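Local coordinates for protein acyl-coenzyme A oxidase 3 (Yarrowia lipolytica, PDB 5YS9) that oxidises acyl-CoA substrates of several chain lengths to trans-2-enoyl-CoA with FAD, passing the electrons to oxygen to give hydrogen peroxide, in peroxisomal fatty acid beta-oxidation, at residues Met365-Ala368 / Ala369-Ser372; Tyr567-Ile570 / Asn571-Ala574. All coordinates share one frame; numbering follows the deposited sequence.

Contact 1: Met365-Ala368 / Ala369-Ser372; sequences MKMA and ADQS
K366 and D370 form an i to i+4 salt bridge on one flank of helix 349-385, a long helix of the C-alpha1 domain of the acyl-CoA oxidase fold. The lysine NZ meets D370 OD1 at 3.0 Å, using the syn lone pair of that oxygen, while the bond to OD2 is weak at 3.4 Å, so the ammonium sits at the open end of the carboxylate but leans to one oxygen. The lysine gets there by arching: CG stands anti to the backbone N (chi1 -165°), and bends at chi2 and chi4 bring the chain round to the acid. On the other branch, M367 CE lies 3.9 Å from D370 OD2, an apolar methyl beside the more weakly held oxygen.

Beneath these side chains the helix is regular. D370 N bonds to K366 O at 2.9 Å, and the bonds from A369 N to M365 O and from Q371 N to M367 O are both nearly straight, at 168°. A368 O takes two donors, both from S372. S372 N approaches from above the carbonyl plane, 39° out of it, whereas S372 OG, held beside its own backbone N, comes nearly along the C=O axis and bonds to A368 O at 3.0 Å.

Farther out, M365 and A369 face helix 300-330, and M367 packs against F44 and F566. The backbone oxygen of L45, near the end of helix 38-46, is a full hydrogen-bond partner of K366 NZ. Were D370 replaced by an alanine, K366 NZ would probably keep L45 O but lose its carboxylate mate, and the M367 methyl would lose a neighbour. The lysine thus ties two helices together through one nitrogen, NZ, bonded to both D370 OD1 and L45 O.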
ATOM      1  N   MET A 365      -6.037  18.277  -4.166  1.00 39.62           N
ATOM      2  CA  MET A 365      -6.203  18.089  -2.748  1.00 38.15           C
ATOM      3  C   MET A 365      -6.056  19.431  -2.043  1.00 36.38           C
ATOM      4  O   MET A 365      -6.925  19.821  -1.280  1.00 36.40           O
ATOM      5  CB  MET A 365      -5.210  17.100  -2.188  1.00 40.23           C
ATOM      6  CG  MET A 365      -5.572  15.634  -2.388  1.00 41.57           C
ATOM      7  SD  MET A 365      -4.077  14.643  -2.204  1.00 47.25           S
ATOM      8  CE  MET A 365      -4.899  13.113  -2.091  1.00 52.13           C
ATOM      9  N   LYS A 366      -4.986  20.160  -2.308  1.00 34.15           N
ATOM     10  CA  LYS A 366      -4.845  21.470  -1.658  1.00 36.53           C
ATOM     11  C   LYS A 366      -6.051  22.440  -1.941  1.00 37.89           C
ATOM     12  O   LYS A 366      -6.557  23.079  -1.029  1.00 39.48           O
ATOM     13  CB  LYS A 366      -3.480  22.105  -2.014  1.00 35.53           C
ATOM     14  CG  LYS A 366      -3.031  23.282  -1.158  1.00 34.14           C
ATOM     15  CD  LYS A 366      -3.041  22.977   0.359  1.00 38.25           C
ATOM     16  CE  LYS A 366      -2.314  24.057   1.180  1.00 36.44           C
ATOM     17  NZ  LYS A 366      -2.821  25.417   0.793  1.00 34.86           N
ATOM     18  N   MET A 367      -6.530  22.512  -3.176  1.00 39.30           N
ATOM     19  CA  MET A 367      -7.660  23.385  -3.496  1.00 42.30           C
ATOM     20  C   MET A 367      -8.930  22.992  -2.733  1.00 40.05           C
ATOM     21  O   MET A 367      -9.688  23.865  -2.318  1.00 40.02           O
ATOM     22  CB  MET A 367      -7.926  23.411  -5.013  1.00 44.91           C
ATOM     23  CG  MET A 367      -6.792  23.996  -5.857  1.00 44.04           C
ATOM     24  SD  MET A 367      -6.249  25.548  -5.134  1.00 49.25           S
ATOM     25  CE  MET A 367      -4.720  25.160  -4.269  1.00 52.15           C
ATOM     26  N   ALA A 368      -9.140  21.705  -2.506  1.00 34.40           N
ATOM     27  CA  ALA A 368     -10.291  21.275  -1.710  1.00 32.85           C
ATOM     28  C   ALA A 368     -10.158  21.607  -0.199  1.00 33.05           C
ATOM     29  O   ALA A 368     -11.113  21.949   0.470  1.00 36.32           O
ATOM     30  CB  ALA A 368     -10.554  19.812  -1.921  1.00 32.05           C
ATOM     31  N   ALA A 369      -8.969  21.526   0.338  1.00 34.89           N
ATOM     32  CA  ALA A 369      -8.701  22.053   1.664  1.00 34.63           C
ATOM     33  C   ALA A 369      -8.946  23.554   1.791  1.00 34.25           C
ATOM     34  O   ALA A 369      -9.426  24.005   2.817  1.00 40.63           O
ATOM     35  CB  ALA A 369      -7.259  21.743   2.073  1.00 34.29           C
ATOM     36  N   ASP A 370      -8.527  24.310   0.789  1.00 37.21           N
ATOM     37  CA  ASP A 370      -8.632  25.770   0.779  1.00 36.80           C
ATOM     38  C   ASP A 370     -10.078  26.159   0.584  1.00 37.82           C
ATOM     39  O   ASP A 370     -10.579  26.964   1.341  1.00 38.35           O
ATOM     40  CB  ASP A 370      -7.754  26.397  -0.321  1.00 40.18           C
ATOM     41  CG  ASP A 370      -6.230  26.370   0.008  1.00 44.83           C
ATOM     42  OD1 ASP A 370      -5.803  25.878   1.081  1.00 51.77           O
ATOM     43  OD2 ASP A 370      -5.429  26.853  -0.821  1.00 44.24           O
ATOM     44  N   GLN A 371     -10.758  25.570  -0.409  1.00 40.42           N
ATOM     45  CA  GLN A 371     -12.168  25.834  -0.656  1.00 37.85           C
ATOM     46  C   GLN A 371     -13.026  25.535   0.566  1.00 40.65           C
ATOM     47  O   GLN A 371     -14.000  26.259   0.859  1.00 40.81           O
ATOM     48  CB  GLN A 371     -12.645  25.041  -1.853  1.00 44.81           C
ATOM     49  CG  GLN A 371     -14.123  25.235  -2.279  1.00 54.03           C
ATOM     50  CD  GLN A 371     -14.394  26.485  -3.132  1.00 62.59           C
ATOM     51  OE1 GLN A 371     -15.061  26.381  -4.165  1.00 79.05           O
ATOM     52  NE2 GLN A 371     -13.886  27.660  -2.716  1.00 56.00           N
ATOM     53  N   SER A 372     -12.679  24.482   1.297  1.00 41.03           N
ATOM     54  CA  SER A 372     -13.435  24.116   2.496  1.00 40.28           C
ATOM     55  C   SER A 372     -13.248  25.091   3.639  1.00 45.19           C
ATOM     56  O   SER A 372     -14.214  25.400   4.360  1.00 47.27           O
ATOM     57  CB  SER A 372     -13.067  22.729   2.976  1.00 36.81           C
ATOM     58  OG  SER A 372     -13.588  21.776   2.102  1.00 36.05           O
TER

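Contact 2: Tyr567-Ile570 / Asn571-Ala574; sequences YERI and NASA
The carbonyl of R569 is gripped twice by S573, whose OG bonds to R569 O at 2.7 Å and whose N bonds to it at 2.9 Å. The two donors reach the oxygen from opposite faces of its plane. The serine OG is placed for this by chi1 of 68°, which sets it between its own backbone N and carbonyl carbon and turns it back along the helix.

Among the backbone bonds, N571 N to Y567 O is almost perfectly straight at 179°, and A574 N still bonds to I570 O at 3.1 Å. These bonds lie near the end of helix 547-573, in the C-terminal helical region of the acyl-CoA oxidase fold; S573 has a phi of -132°, and A574 is in the loop beyond.

The side-chain contacts are van der Waals ones. The R569 guanidinium approaches obliquely, with NH1 3.8 Å from A572 CB and NH2 3.4 Å from S573 CB. I570 CG2 approaches A574 CB to 4.1 Å, and both residues also touch F44 of helix 38-46. Y567 OH is hydrogen-bonded to N587 OD1 of helix 579-596, the helix that I570 and A574 also touch.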
ATOM      1  N   TYR A 567     -11.386  23.967 -10.147  1.00 45.57           N
ATOM      2  CA  TYR A 567     -11.810  25.032 -11.094  1.00 43.82           C
ATOM      3  C   TYR A 567     -12.196  26.359 -10.419  1.00 41.38           C
ATOM      4  O   TYR A 567     -11.724  27.430 -10.831  1.00 34.07           O
ATOM      5  CB  TYR A 567     -12.935  24.507 -11.986  1.00 39.44           C
ATOM      6  CG  TYR A 567     -12.475  23.470 -13.005  1.00 39.77           C
ATOM      7  CD1 TYR A 567     -11.408  23.729 -13.863  1.00 38.60           C
ATOM      8  CD2 TYR A 567     -13.121  22.223 -13.133  1.00 40.31           C
ATOM      9  CE1 TYR A 567     -10.996  22.794 -14.815  1.00 36.77           C
ATOM     10  CE2 TYR A 567     -12.715  21.278 -14.093  1.00 36.47           C
ATOM     11  CZ  TYR A 567     -11.649  21.575 -14.919  1.00 37.94           C
ATOM     12  OH  TYR A 567     -11.245  20.687 -15.884  1.00 40.39           O
ATOM     13  N   GLU A 568     -12.982  26.263  -9.339  1.00 44.22           N
ATOM     14  CA  GLU A 568     -13.424  27.442  -8.566  1.00 45.81           C
ATOM     15  C   GLU A 568     -12.265  28.244  -8.032  1.00 43.55           C
ATOM     16  O   GLU A 568     -12.316  29.470  -8.020  1.00 49.29           O
ATOM     17  CB  GLU A 568     -14.378  27.071  -7.395  1.00 53.46           C
ATOM     18  CG  GLU A 568     -15.855  27.462  -7.593  1.00 66.38           C
ATOM     19  CD  GLU A 568     -16.877  26.342  -7.300  1.00 72.34           C
ATOM     20  OE1 GLU A 568     -17.525  25.882  -8.281  1.00 67.92           O
ATOM     21  OE2 GLU A 568     -17.054  25.927  -6.114  1.00 71.17           O
ATOM     22  N   ARG A 569     -11.225  27.564  -7.567  1.00 44.28           N
ATOM     23  CA  ARG A 569     -10.068  28.241  -6.952  1.00 45.90           C
ATOM     24  C   ARG A 569      -9.182  28.866  -8.027  1.00 41.88           C
ATOM     25  O   ARG A 569      -8.572  29.898  -7.785  1.00 42.30           O
ATOM     26  CB  ARG A 569      -9.229  27.281  -6.063  1.00 49.16           C
ATOM     27  CG  ARG A 569      -9.896  26.740  -4.784  1.00 48.79           C
ATOM     28  CD  ARG A 569     -10.217  27.769  -3.692  1.00 51.07           C
ATOM     29  NE  ARG A 569      -9.163  28.767  -3.492  1.00 51.86           N
ATOM     30  CZ  ARG A 569      -9.332  30.093  -3.445  1.00 50.43           C
ATOM     31  NH1 ARG A 569     -10.532  30.665  -3.538  1.00 50.42           N
ATOM     32  NH2 ARG A 569      -8.267  30.866  -3.278  1.00 50.85           N
ATOM     33  N   ILE A 570      -9.117  28.237  -9.201  1.00 44.10           N
ATOM     34  CA  ILE A 570      -8.395  28.794 -10.364  1.00 45.36           C
ATOM     35  C   ILE A 570      -9.068  30.091 -10.819  1.00 45.60           C
ATOM     36  O   ILE A 570      -8.404  31.117 -10.947  1.00 47.62           O
ATOM     37  CB  ILE A 570      -8.312  27.784 -11.545  1.00 42.07           C
ATOM     38  CG1 ILE A 570      -7.414  26.588 -11.170  1.00 46.43           C
ATOM     39  CG2 ILE A 570      -7.760  28.466 -12.792  1.00 43.31           C
ATOM     40  CD1 ILE A 570      -7.550  25.344 -12.046  1.00 45.94           C
ATOM     41  N   ASN A 571     -10.376  30.014 -11.070  1.00 47.20           N
ATOM     42  CA  ASN A 571     -11.168  31.164 -11.456  1.00 47.87           C
ATOM     43  C   ASN A 571     -11.018  32.248 -10.397  1.00 47.25           C
ATOM     44  O   ASN A 571     -10.740  33.371 -10.730  1.00 52.13           O
ATOM     45  CB  ASN A 571     -12.641  30.793 -11.629  1.00 51.20           C
ATOM     46  CG  ASN A 571     -13.485  31.969 -12.138  1.00 63.95           C
ATOM     47  OD1 ASN A 571     -14.425  32.444 -11.460  1.00 60.85           O
ATOM     48  ND2 ASN A 571     -13.151  32.459 -13.340  1.00 65.61           N
ATOM     49  N   ALA A 572     -11.126  31.902  -9.122  1.00 46.13           N
ATOM     50  CA  ALA A 572     -11.105  32.914  -8.060  1.00 46.14           C
ATOM     51  C   ALA A 572      -9.751  33.549  -7.776  1.00 46.70           C
ATOM     52  O   ALA A 572      -9.716  34.720  -7.463  1.00 55.38           O
ATOM     53  CB  ALA A 572     -11.654  32.336  -6.760  1.00 43.39           C
ATOM     54  N   SER A 573      -8.649  32.801  -7.839  1.00 46.86           N
ATOM     55  CA  SER A 573      -7.363  33.277  -7.271  1.00 48.18           C
ATOM     56  C   SER A 573      -6.092  33.156  -8.123  1.00 44.29           C
ATOM     57  O   SER A 573      -5.046  33.623  -7.712  1.00 42.80           O
ATOM     58  CB  SER A 573      -7.104  32.560  -5.947  1.00 49.88           C
ATOM     59  OG  SER A 573      -6.846  31.192  -6.195  1.00 54.57           O
ATOM     60  N   ALA A 574      -6.173  32.548  -9.293  1.00 42.69           N
ATOM     61  CA  ALA A 574      -4.995  32.335 -10.129  1.00 42.79           C
ATOM     62  C   ALA A 574      -4.620  33.553 -11.005  1.00 48.09           C
ATOM     63  O   ALA A 574      -5.402  34.006 -11.878  1.00 47.97           O
ATOM     64  CB  ALA A 574      -5.228  31.111 -11.007  1.00 43.41           C
TER

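Contact 1 precedes contact 2 in the chain, and their centres are about 11 Å apart, each within one helix of its own: 349-385 for the first, 547-573 for the second. The helices meet directly. M367 SD lies 3.6 Å from R569 CB, and D370 CB is 4.2 Å from R569 NE, so the arginine of contact 2 packs beside M367 and the base of the D370 side chain. Helix 38-46 touches both, with F44 against M367 as well as I570, S573 and A574. R354, earlier on helix 349-385, lines an FAD pocket, so contact 1 shares a helix with that site, whereas contact 2 lies on helix 547-573.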